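Local coordinates for Sts-2 protein (Mus musculus, PDB 3D4I), which acts as an acid-dependent phosphatase through its 2H-phosphatase (PGM-like) domain and, as the whole protein, counters CBL-mediated down-regulation of receptor tyrosine kinases, at the interface of chains A and B. Residues are numbered along the deposited sequence; one frame, centred on the assembly and turned at random. Chains: chain A/B, Sts-2 protein.

The interface of chains A and B. Residues chain A 19, 46, 69-70, 73; chain B 73, 77, 260.
The rings of A:Phe73 and B:Phe73, equivalent residues of the two copies, lie nearly parallel but slipped, so that each takes the other's beta-carbon over a face. B:Phe73 CB sits 3.7 Å from the centroid of the A:Phe73 ring, displaced toward its rim, and A:Phe73 CB returns the CH-pi contact on the B:Phe73 ring. Beyond this exchange the far edge of the B:Phe73 ring reaches the start of the opposite helix. B:Phe73 CE1 comes to 3.5 Å from the backbone oxygen A:Ser69 O. B:Phe73 CZ comes to 3.5 Å from A:Cys70 CA. With chi1 at 145°, off the usual staggered positions and some way short of opposite the backbone N, the ring is swung toward that helix start. An alanine in place of B:Phe73 would probably strip the A:Phe73 beta-carbon of its aromatic cover and open a gap against the first turn of the chain A helix. One turn along the helix B:Leu77 lays both methyls against A:Ser69 CB, CD1 at 3.8 Å. B:His260, from a separate loop, brings its CB 3.4 Å from A:Asn46 ND2, while its imidazole borders A:Cys70 SG; the amide and imidazole planes stand 59° apart. The amide is pinned at both ends from within chain A: A:Asn46 ND2 donates to A:Glu19 OE1 (3.0 Å), nearly straight, on the syn side of the carboxylate but tilted out of its plane, and A:Asn46 OD1 accepts from A:Cys70 N (2.8 Å) in the carbonyl plane. That grip fixes the rotation of the surface B:His260 packs on. Helices 69-85 of the two chains thus meet around the two-fold axis of the homodimer, and the loop carrying B:His260 reaches across to A:Asn46, backed by A:Glu19, which directly follows the catalytic RHG motif of the histidine phosphatase fold.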
loop_
_atom_site.group_PDB
_atom_site.type_symbol
_atom_site.label_atom_id
_atom_site.label_comp_id
_atom_site.label_asym_id
_atom_site.label_seq_id
_atom_site.Cartn_x
_atom_site.Cartn_y
_atom_site.Cartn_z
ATOM N N GLU A 19 6.219 -5.525 3.704
ATOM C CA GLU A 19 5.972 -6.763 2.966
ATOM C C GLU A 19 7.168 -7.069 2.044
ATOM O O GLU A 19 7.646 -6.196 1.320
ATOM C CB GLU A 19 4.688 -6.624 2.148
ATOM C CG GLU A 19 4.312 -7.915 1.406
ATOM C CD GLU A 19 3.128 -7.684 0.486
ATOM O OE1 GLU A 19 3.348 -7.090 -0.577
ATOM O OE2 GLU A 19 2.013 -8.153 0.798
ATOM N N ASN A 46 3.431 -5.439 -8.101
ATOM C CA ASN A 46 3.930 -5.486 -6.714
ATOM C C ASN A 46 5.410 -5.836 -6.617
ATOM O O ASN A 46 5.973 -5.779 -5.523
ATOM C CB ASN A 46 3.091 -6.434 -5.856
ATOM C CG ASN A 46 3.168 -6.126 -4.364
ATOM O OD1 ASN A 46 3.213 -4.977 -3.955
ATOM N ND2 ASN A 46 3.147 -7.183 -3.541
ATOM N N SER A 69 6.196 -3.553 -3.770
ATOM C CA SER A 69 5.593 -2.219 -3.882
ATOM C C SER A 69 4.684 -1.905 -2.677
ATOM O O SER A 69 4.677 -0.785 -2.158
ATOM C CB SER A 69 4.784 -2.140 -5.178
ATOM O OG SER A 69 5.671 -2.322 -6.287
ATOM N N CYS A 70 3.938 -2.906 -2.226
ATOM C CA CYS A 70 3.056 -2.736 -1.060
ATOM C C CYS A 70 3.889 -2.527 0.230
ATOM O O CYS A 70 3.538 -1.691 1.057
ATOM C CB CYS A 70 2.145 -3.950 -0.916
ATOM S SG CYS A 70 0.919 -3.795 0.402
ATOM N N PHE A 73 4.931 1.046 0.253
ATOM C CA PHE A 73 3.764 1.817 0.698
ATOM C C PHE A 73 3.585 1.746 2.230
ATOM O O PHE A 73 3.372 2.784 2.862
ATOM C CB PHE A 73 2.484 1.384 -0.062
ATOM C CG PHE A 73 1.229 1.335 0.802
ATOM C CD1 PHE A 73 0.553 2.517 1.156
ATOM C CD2 PHE A 73 0.726 0.114 1.244
ATOM C CE1 PHE A 73 -0.606 2.464 1.953
ATOM C CE2 PHE A 73 -0.456 0.051 2.048
ATOM C CZ PHE A 73 -1.100 1.241 2.400
ATOM N N PHE B 73 -2.800 3.806 -2.452
ATOM C CA PHE B 73 -1.574 3.178 -2.943
ATOM C C PHE B 73 -1.773 2.425 -4.261
ATOM O O PHE B 73 -0.995 2.622 -5.204
ATOM C CB PHE B 73 -0.930 2.277 -1.862
ATOM C CG PHE B 73 -0.262 1.024 -2.410
ATOM C CD1 PHE B 73 0.949 1.098 -3.106
ATOM C CD2 PHE B 73 -0.842 -0.229 -2.192
ATOM C CE1 PHE B 73 1.563 -0.061 -3.603
ATOM C CE2 PHE B 73 -0.235 -1.398 -2.706
ATOM C CZ PHE B 73 0.943 -1.306 -3.415
ATOM N N LEU B 77 -0.035 3.344 -7.734
ATOM C CA LEU B 77 0.791 2.293 -8.370
ATOM C C LEU B 77 0.375 2.024 -9.817
ATOM O O LEU B 77 1.226 1.908 -10.711
ATOM C CB LEU B 77 0.749 0.987 -7.559
ATOM C CG LEU B 77 1.798 -0.093 -7.899
ATOM C CD1 LEU B 77 3.231 0.413 -7.591
ATOM C CD2 LEU B 77 1.523 -1.368 -7.123
ATOM N N HIS B 260 -1.003 -8.428 -3.954
ATOM C CA HIS B 260 -0.313 -8.176 -2.675
ATOM C C HIS B 260 -1.092 -8.824 -1.539
ATOM O O HIS B 260 -2.248 -9.236 -1.727
ATOM C CB HIS B 260 -0.027 -6.662 -2.431
ATOM C CG HIS B 260 -1.259 -5.811 -2.258
ATOM N ND1 HIS B 260 -2.030 -5.836 -1.114
ATOM C CD2 HIS B 260 -1.850 -4.916 -3.090
ATOM C CE1 HIS B 260 -3.027 -4.975 -1.242
ATOM N NE2 HIS B 260 -2.952 -4.422 -2.442
#